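PDB 5CEA: Bd3460 from Bdellovibrio bacteriovorus, which is of unknown function but, as an ankyrin-repeat protein with a signal sequence, probably acts outside the cytoplasm by binding a protein partner. Local coordinates for residues A[99-104]-A[124-129]; A[166-171]-A[182-187]; A[87-92]-A[116-121]. The protein carries 1 engineered substitution. All coordinates share one frame; numbering follows the deposited sequence.

Contact 1. Residues A[99-104]-A[124-129]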
loop_
_atom_site.group_PDB
_atom_site.type_symbol
_atom_site.label_atom_id
_atom_site.label_comp_id
_atom_site.label_asym_id
_atom_site.label_seq_id
_atom_site.Cartn_x
_atom_site.Cartn_y
_atom_site.Cartn_z
ATOM N N ALA A 99 1.320 -7.264 5.196
ATOM C CA ALA A 99 0.173 -6.661 5.924
ATOM C C ALA A 99 -0.141 -5.232 5.517
ATOM O O ALA A 99 -1.305 -4.883 5.306
ATOM C CB ALA A 99 0.457 -6.739 7.422
ATOM N N LEU A 100 0.897 -4.448 5.236
ATOM C CA LEU A 100 0.703 -3.051 4.759
ATOM C C LEU A 100 0.061 -2.989 3.383
ATOM O O LEU A 100 -0.859 -2.168 3.128
ATOM C CB LEU A 100 2.016 -2.256 4.805
ATOM C CG LEU A 100 2.023 -0.832 4.282
ATOM C CD1 LEU A 100 0.991 0.028 4.987
ATOM C CD2 LEU A 100 3.368 -0.149 4.411
ATOM N N ALA A 101 0.493 -3.851 2.482
ATOM C CA ALA A 101 -0.150 -3.934 1.137
ATOM C C ALA A 101 -1.631 -4.326 1.281
ATOM O O ALA A 101 -2.486 -3.715 0.584
ATOM C CB ALA A 101 0.573 -4.923 0.263
ATOM N N PHE A 102 -1.936 -5.270 2.193
ATOM C CA PHE A 102 -3.360 -5.636 2.486
ATOM C C PHE A 102 -4.145 -4.439 2.977
ATOM O O PHE A 102 -5.245 -4.205 2.510
ATOM C CB PHE A 102 -3.535 -6.771 3.517
ATOM C CG PHE A 102 -3.397 -8.130 2.925
ATOM C CD1 PHE A 102 -4.406 -8.697 2.194
ATOM C CD2 PHE A 102 -2.251 -8.874 3.164
ATOM C CE1 PHE A 102 -4.248 -9.988 1.654
ATOM C CE2 PHE A 102 -2.079 -10.141 2.653
ATOM C CZ PHE A 102 -3.086 -10.704 1.870
ATOM N N ALA A 103 -3.554 -3.656 3.859
ATOM C CA ALA A 103 -4.268 -2.500 4.403
ATOM C C ALA A 103 -4.616 -1.460 3.350
ATOM O O ALA A 103 -5.757 -1.059 3.216
ATOM C CB ALA A 103 -3.499 -1.859 5.509
ATOM N N VAL A 104 -3.625 -1.123 2.529
ATOM C CA VAL A 104 -3.807 -0.174 1.433
ATOM C C VAL A 104 -4.811 -0.679 0.385
ATOM O O VAL A 104 -5.695 0.065 -0.021
ATOM C CB VAL A 104 -2.427 0.274 0.842
ATOM C CG1 VAL A 104 -2.569 1.121 -0.407
ATOM C CG2 VAL A 104 -1.667 1.067 1.933
ATOM N N ILE A 124 7.141 -1.385 -1.552
ATOM C CA ILE A 124 6.580 -2.674 -1.889
ATOM C C ILE A 124 5.627 -2.455 -3.089
ATOM O O ILE A 124 5.259 -1.336 -3.447
ATOM C CB ILE A 124 5.861 -3.324 -0.671
ATOM C CG1 ILE A 124 4.672 -2.460 -0.181
ATOM C CG2 ILE A 124 6.850 -3.617 0.477
ATOM C CD1 ILE A 124 3.905 -3.047 1.018
ATOM N N ILE A 125 5.244 -3.565 -3.701
ATOM C CA ILE A 125 4.320 -3.603 -4.875
ATOM C C ILE A 125 2.969 -4.194 -4.380
ATOM O O ILE A 125 2.924 -5.056 -3.486
ATOM C CB ILE A 125 4.897 -4.521 -5.967
ATOM C CG1 ILE A 125 6.283 -4.008 -6.413
ATOM C CG2 ILE A 125 3.954 -4.719 -7.168
ATOM C CD1 ILE A 125 6.316 -2.564 -6.865
ATOM N N VAL A 126 1.872 -3.648 -4.875
ATOM C CA VAL A 126 0.578 -4.231 -4.554
ATOM C C VAL A 126 0.209 -5.243 -5.664
ATOM O O VAL A 126 0.648 -5.138 -6.832
ATOM C CB VAL A 126 -0.508 -3.171 -4.352
ATOM C CG1 VAL A 126 -0.143 -2.274 -3.202
ATOM C CG2 VAL A 126 -0.755 -2.325 -5.624
ATOM N N ALA A 127 -0.648 -6.176 -5.298
ATOM C CA ALA A 127 -1.074 -7.226 -6.230
ATOM C C ALA A 127 -1.825 -6.588 -7.415
ATOM O O ALA A 127 -2.507 -5.597 -7.244
ATOM C CB ALA A 127 -1.940 -8.241 -5.500
ATOM N N GLY A 128 -1.676 -7.160 -8.590
ATOM C CA GLY A 128 -2.408 -6.767 -9.793
ATOM C C GLY A 128 -1.485 -6.870 -10.986
ATOM O O GLY A 128 -0.266 -6.947 -10.837
ATOM N N ASP A 129 -2.058 -6.787 -12.181
ATOM C CA ASP A 129 -1.296 -6.937 -13.422
ATOM C C ASP A 129 -0.236 -5.848 -13.654
ATOM O O ASP A 129 0.821 -6.123 -14.204
ATOM C CB ASP A 129 -2.223 -6.939 -14.646
ATOM C CG ASP A 129 -3.021 -8.222 -14.807
ATOM O OD1 ASP A 129 -2.577 -9.298 -14.315
ATOM O OD2 ASP A 129 -4.076 -8.165 -15.507
#
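I124 reaches the helix 99-105 with the far end of its side chain: CD1 lies 3.9 Å from A101 CB. The same methyl also rests on the backbone, with I124 CD1 3.8 Å from A101 N, and it touches the near end of L100, where L100 CB is 4.3 Å away from I124 CD1. Farther along the segment 124-129, V126 CG1 reaches the methyl of A101 from a direction about a right angle away, 4.4 Å from A101 CB. The small side chain of A101 lets the chain pass with the CA atoms of A101 and V126 only 5.7 Å apart. I125, between I124 and V126, turns its side chain away from the helix.

I124 can span the gap because CG1 sits between the backbone N and the carbonyl carbon (chi1 62°) and the chain then runs on extended to CD1 (chi2 180°). Backbone hydrogen bonds between I124 and L134 and between V126 and D132 hold this segment against the chain that leads into helix 134-141, while A127 N is bonded to E97 OE2. L100 and V104 both touch L134, so helix 134-141 packs on the same apolar side.

No hydrogen bond crosses between the two segments. The contact rests on apolar carbon contacts, chiefly the I124 CD1 methyl on A101, so the fit is van der Waals and hydrophobic, with polar fastening supplied by the residues around it.

Contact 2. Residues A[166-171]-A[182-187]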
loop_
_atom_site.group_PDB
_atom_site.type_symbol
_atom_site.label_atom_id
_atom_site.label_comp_id
_atom_site.label_asym_id
_atom_site.label_seq_id
_atom_site.Cartn_x
_atom_site.Cartn_y
_atom_site.Cartn_z
ATOM N N THR A 166 4.488 5.992 -13.610
ATOM C CA THR A 166 4.383 6.474 -12.236
ATOM C C THR A 166 2.990 7.088 -12.025
ATOM O O THR A 166 2.146 7.169 -12.940
ATOM C CB THR A 166 5.416 7.579 -12.041
ATOM O OG1 THR A 166 5.184 8.624 -12.993
ATOM C CG2 THR A 166 6.780 7.019 -12.215
ATOM N N ALA A 167 2.737 7.562 -10.821
ATOM C CA ALA A 167 1.465 8.269 -10.465
ATOM C C ALA A 167 1.097 9.465 -11.384
ATOM O O ALA A 167 -0.043 9.681 -11.671
ATOM C CB ALA A 167 1.544 8.747 -9.028
ATOM N N LEU A 168 2.103 10.167 -11.912
ATOM C CA LEU A 168 1.904 11.303 -12.786
ATOM C C LEU A 168 1.183 10.935 -14.093
ATOM O O LEU A 168 0.516 11.793 -14.717
ATOM C CB LEU A 168 3.268 11.977 -13.105
ATOM C CG LEU A 168 3.214 13.384 -13.758
ATOM C CD1 LEU A 168 2.569 14.398 -12.846
ATOM C CD2 LEU A 168 4.599 13.877 -14.177
ATOM N N PHE A 169 1.424 9.689 -14.549
ATOM C CA PHE A 169 0.846 9.275 -15.845
ATOM C C PHE A 169 -0.675 9.152 -15.766
ATOM O O PHE A 169 -1.373 9.637 -16.660
ATOM C CB PHE A 169 1.478 7.967 -16.314
ATOM C CG PHE A 169 2.867 8.119 -16.949
ATOM C CD1 PHE A 169 4.004 8.444 -16.190
ATOM C CD2 PHE A 169 3.041 7.943 -18.312
ATOM C CE1 PHE A 169 5.266 8.536 -16.779
ATOM C CE2 PHE A 169 4.308 8.085 -18.914
ATOM C CZ PHE A 169 5.412 8.390 -18.164
ATOM N N ALA A 170 -1.173 8.554 -14.703
ATOM C CA ALA A 170 -2.635 8.445 -14.523
ATOM C C ALA A 170 -3.342 9.816 -14.429
ATOM O O ALA A 170 -4.383 10.038 -15.023
ATOM C CB ALA A 170 -2.933 7.619 -13.283
ATOM N N VAL A 171 -2.733 10.733 -13.700
ATOM C CA VAL A 171 -3.233 12.090 -13.600
ATOM C C VAL A 171 -3.127 12.846 -14.946
ATOM O O VAL A 171 -4.080 13.575 -15.338
ATOM C CB VAL A 171 -2.479 12.865 -12.515
ATOM C CG1 VAL A 171 -2.841 14.324 -12.588
ATOM C CG2 VAL A 171 -2.877 12.314 -11.170
ATOM N N PHE A 182 0.209 18.830 -7.365
ATOM C CA PHE A 182 0.513 18.020 -6.164
ATOM C C PHE A 182 1.780 17.126 -6.371
ATOM O O PHE A 182 2.710 17.123 -5.564
ATOM C CB PHE A 182 -0.713 17.150 -5.772
ATOM C CG PHE A 182 -0.448 16.158 -4.631
ATOM C CD1 PHE A 182 -0.354 16.601 -3.302
ATOM C CD2 PHE A 182 -0.290 14.769 -4.870
ATOM C CE1 PHE A 182 -0.094 15.704 -2.266
ATOM C CE2 PHE A 182 -0.011 13.858 -3.823
ATOM C CZ PHE A 182 0.089 14.342 -2.514
ATOM N N LEU A 183 1.815 16.376 -7.474
ATOM C CA LEU A 183 2.880 15.424 -7.712
ATOM C C LEU A 183 4.171 16.138 -8.094
ATOM O O LEU A 183 5.226 15.771 -7.632
ATOM C CB LEU A 183 2.448 14.396 -8.782
ATOM C CG LEU A 183 1.294 13.480 -8.373
ATOM C CD1 LEU A 183 0.870 12.643 -9.581
ATOM C CD2 LEU A 183 1.668 12.570 -7.203
ATOM N N ILE A 184 4.082 17.204 -8.897
ATOM C CA ILE A 184 5.286 17.996 -9.255
ATOM C C ILE A 184 5.897 18.641 -8.036
ATOM O O ILE A 184 7.122 18.567 -7.832
ATOM C CB ILE A 184 4.969 19.126 -10.273
ATOM C CG1 ILE A 184 4.493 18.509 -11.594
ATOM C CG2 ILE A 184 6.148 20.119 -10.448
ATOM C CD1 ILE A 184 5.523 17.670 -12.275
ATOM N N LYS A 185 5.057 19.190 -7.168
ATOM C CA LYS A 185 5.526 19.760 -5.874
ATOM C C LYS A 185 6.268 18.684 -5.019
ATOM O O LYS A 185 7.215 19.005 -4.317
ATOM C CB LYS A 185 4.377 20.444 -5.090
ATOM C CG LYS A 185 4.136 21.877 -5.470
ATOM C CD LYS A 185 2.804 22.350 -4.923
ATOM C CE LYS A 185 2.543 23.768 -5.388
ATOM N NZ LYS A 185 1.312 24.338 -4.789
ATOM N N LYS A 186 5.850 17.431 -5.097
ATOM C CA LYS A 186 6.538 16.327 -4.373
ATOM C C LYS A 186 7.751 15.729 -5.125
ATOM O O LYS A 186 8.322 14.725 -4.697
ATOM C CB LYS A 186 5.551 15.220 -4.076
ATOM C CG LYS A 186 4.421 15.576 -3.117
ATOM C CD LYS A 186 4.912 16.057 -1.783
ATOM C CE LYS A 186 3.806 16.239 -0.767
ATOM N NZ LYS A 186 2.554 15.770 -1.358
ATOM N N GLY A 187 8.113 16.295 -6.275
ATOM C CA GLY A 187 9.322 15.902 -6.997
ATOM C C GLY A 187 9.126 14.991 -8.187
ATOM O O GLY A 187 10.106 14.369 -8.646
#
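Segments 166-171 and 182-187 come nearest at L168 and L183, whose CA atoms lie 6.6 Å apart, with no hydrogen bond between the two segments. L183 points straight into the gap, and its CD1 is the atom on which the contact turns. That methyl presses on the backbone at the start of helix 167-174, 3.6 Å separating L183 CD1 from L168 N, and three side chains gather round it. A167 CB approaches L183 CD1 to 4.0 Å, and V171 CG2, one helical turn on, lies 4.1 Å from L183 CD1 as the two side chains meet at a slant.

L168 runs past L183 in the opposite direction, which brings L168 CD1 to 4.1 Å from L183 CB. With CG anti to its backbone N (chi1 -167°), L168 leans over to helix 177-185, where its other methyl, CD2, is 4.3 Å from I184 CD1. Beyond the pair, L183 also packs on I157 of the preceding loop and L168 on A200 of helix 200-206, so this apolar layer continues in both directions along the chain.

Helix 177-185 ends in a Schellman motif, with G187 at positive phi (101°) and G187 N bonded to I184 O at 2.9 Å. Two short helices, packed through small and branched apolar residues and closed by such a glycine, form the helical hairpin of an ankyrin repeat.

Contact 3. Residues A[87-92]-A[116-121]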
loop_
_atom_site.group_PDB
_atom_site.type_symbol
_atom_site.label_atom_id
_atom_site.label_comp_id
_atom_site.label_asym_id
_atom_site.label_seq_id
_atom_site.Cartn_x
_atom_site.Cartn_y
_atom_site.Cartn_z
ATOM N N VAL A 87 5.072 -8.762 16.369
ATOM C CA VAL A 87 4.931 -9.613 15.191
ATOM C C VAL A 87 5.782 -9.090 14.028
ATOM O O VAL A 87 6.103 -7.898 13.921
ATOM C CB VAL A 87 3.500 -9.802 14.752
ATOM C CG1 VAL A 87 2.682 -10.437 15.875
ATOM C CG2 VAL A 87 2.871 -8.470 14.328
ATOM N N ASN A 88 6.162 -9.999 13.152
ATOM C CA ASN A 88 6.946 -9.685 11.966
ATOM C C ASN A 88 6.030 -8.949 10.951
ATOM O O ASN A 88 5.069 -9.509 10.491
ATOM C CB ASN A 88 7.509 -10.997 11.395
ATOM C CG ASN A 88 8.479 -10.794 10.201
ATOM O OD1 ASN A 88 8.602 -9.710 9.597
ATOM N ND2 ASN A 88 9.226 -11.887 9.884
ATOM N N LEU A 89 6.409 -7.746 10.572
ATOM C CA LEU A 89 5.632 -6.971 9.608
ATOM C C LEU A 89 5.811 -7.354 8.132
ATOM O O LEU A 89 4.999 -6.943 7.302
ATOM C CB LEU A 89 5.973 -5.471 9.751
ATOM C CG LEU A 89 5.936 -4.943 11.182
ATOM C CD1 LEU A 89 6.221 -3.448 11.186
ATOM C CD2 LEU A 89 4.565 -5.248 11.793
ATOM N N GLU A 90 6.894 -8.031 7.807
ATOM C CA GLU A 90 7.323 -8.195 6.440
ATOM C C GLU A 90 7.087 -9.590 5.846
ATOM O O GLU A 90 7.460 -9.819 4.704
ATOM C CB GLU A 90 8.805 -7.824 6.273
ATOM C CG GLU A 90 9.142 -6.438 6.822
ATOM C CD GLU A 90 8.172 -5.350 6.273
ATOM O OE1 GLU A 90 7.625 -5.467 5.136
ATOM O OE2 GLU A 90 8.094 -4.306 6.921
ATOM N N LEU A 91 6.412 -10.471 6.556
ATOM C CA LEU A 91 5.970 -11.728 5.962
ATOM C C LEU A 91 5.001 -11.451 4.824
ATOM O O LEU A 91 4.274 -10.475 4.813
ATOM C CB LEU A 91 5.340 -12.634 7.010
ATOM C CG LEU A 91 6.344 -13.109 8.083
ATOM C CD1 LEU A 91 5.581 -13.778 9.216
ATOM C CD2 LEU A 91 7.406 -14.023 7.535
ATOM N N LYS A 92 5.112 -12.270 3.798
ATOM C CA LYS A 92 4.247 -12.149 2.629
ATOM C C LYS A 92 3.364 -13.374 2.512
ATOM O O LYS A 92 3.839 -14.518 2.670
ATOM C CB LYS A 92 5.098 -11.976 1.355
ATOM C CG LYS A 92 5.917 -10.693 1.311
ATOM C CD LYS A 92 6.813 -10.685 0.016
ATOM C CE LYS A 92 8.081 -11.519 0.259
ATOM N NZ LYS A 92 9.354 -10.919 -0.291
ATOM N N ILE A 116 2.933 1.917 9.044
ATOM C CA ILE A 116 4.046 2.746 8.576
ATOM C C ILE A 116 4.795 3.298 9.774
ATOM O O ILE A 116 6.010 3.291 9.840
ATOM C CB ILE A 116 3.520 3.867 7.659
ATOM C CG1 ILE A 116 3.014 3.234 6.344
ATOM C CG2 ILE A 116 4.609 4.898 7.375
ATOM C CD1 ILE A 116 2.272 4.188 5.446
ATOM N N LYS A 117 4.029 3.771 10.763
ATOM C CA LYS A 117 4.625 4.237 11.987
ATOM C C LYS A 117 5.484 3.186 12.698
ATOM O O LYS A 117 6.463 3.520 13.336
ATOM C CB LYS A 117 3.530 4.723 12.930
ATOM C CG LYS A 117 3.411 6.210 12.938
ATOM C CD LYS A 117 2.292 6.734 13.787
ATOM C CE LYS A 117 1.295 7.672 13.129
ATOM N NZ LYS A 117 0.070 7.797 13.967
ATOM N N ALA A 118 5.045 1.933 12.643
ATOM C CA ALA A 118 5.745 0.860 13.294
ATOM C C ALA A 118 6.944 0.409 12.501
ATOM O O ALA A 118 7.623 -0.460 12.970
ATOM C CB ALA A 118 4.782 -0.301 13.548
ATOM N N GLY A 119 7.182 0.963 11.319
ATOM C CA GLY A 119 8.391 0.740 10.541
ATOM C C GLY A 119 8.163 -0.206 9.356
ATOM O O GLY A 119 9.128 -0.730 8.809
ATOM N N ALA A 120 6.910 -0.496 8.995
ATOM C CA ALA A 120 6.634 -1.424 7.869
ATOM C C ALA A 120 7.237 -0.864 6.582
ATOM O O ALA A 120 7.223 0.340 6.359
ATOM C CB ALA A 120 5.148 -1.639 7.696
ATOM N N ASN A 121 7.854 -1.731 5.770
ATOM C CA ASN A 121 8.484 -1.340 4.514
ATOM C C ASN A 121 7.388 -0.745 3.555
ATOM O O ASN A 121 6.362 -1.397 3.285
ATOM C CB ASN A 121 9.127 -2.577 3.897
ATOM C CG ASN A 121 9.854 -2.302 2.565
ATOM O OD1 ASN A 121 10.124 -1.159 2.160
ATOM N ND2 ASN A 121 10.213 -3.397 1.896
HETATM O O HOH W 1 5.476 -3.941 4.183
HETATM O O HOH W 2 9.083 -5.965 2.973
#
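E90 and N121 cross at about a right angle, and the carboxylate of E90 is turned 63° from the amide of N121. The carboxylate meets the backbone of N121: N121 N donates to E90 OE2 at 2.8 Å and nearly straight (166°), arriving on the syn side but tilted out of the carboxylate plane. The other oxygen, E90 OE1, lies 3.5 Å from N121 CB and takes hydrogen bonds from two waters. One of these waters also donates to N121 O, and the second accepts from N121 ND2, at 3.0 Å from that nitrogen. E90 thus grips the backbone of N121 at both N-H and C=O, once directly and once through water, and reaches its amide by the second water. The amide oxygen is engaged within its own loop, where N121 OD1 accepts from D123 N.

The bend at chi2 of E90 (-51°) folds the carboxylate toward A120 and N121. The backbone N of E90 is steadied by an Asx turn, in which N88 OD1 accepts from E90 N at 3.0 Å.

L89 supplies the apolar half of the contact. Its CD1 lies over the turn after helix 109-117, 3.7 Å from A120 N, with A118 CB and A120 CB also close; L89 CD1 and A120 CB are 4.1 Å apart. L83 of helix 76-84 touches both L89 and A118, and L100 lies against A120.

G119 takes positive phi in a Schellman motif that ends helix 109-117. The loop after the second helix of one predicted repeat is thereby fastened to the helix end and turn of the next, the leucine packing between them and the glutamate bonding across, an arrangement consistent with the repeat stacking of an ankyrin solenoid.

In the fold
From the N terminus, contact 3 opens first, at 87-92 in the loop after helix 76-84, and closes at 116-121, at the end of helix 109-117, after helix 99-105. Contact 1 opens inside that span, at 99-104, and closes beyond it at 124-129, so the two cross. They also touch, L100 CD2 lying 3.4 Å from N121 O. Contact 3 ties the predicted repeats 62-94 and 95-127 together, whereas contact 1 brings the loop leading toward helix 134-141 back onto helix 99-105. Contact 2 follows in series, about 26 Å from contact 3 between centres and across the middle of the chain, closing the short turn between helix 167-174 and helix 177-185 within the predicted repeat 163-195.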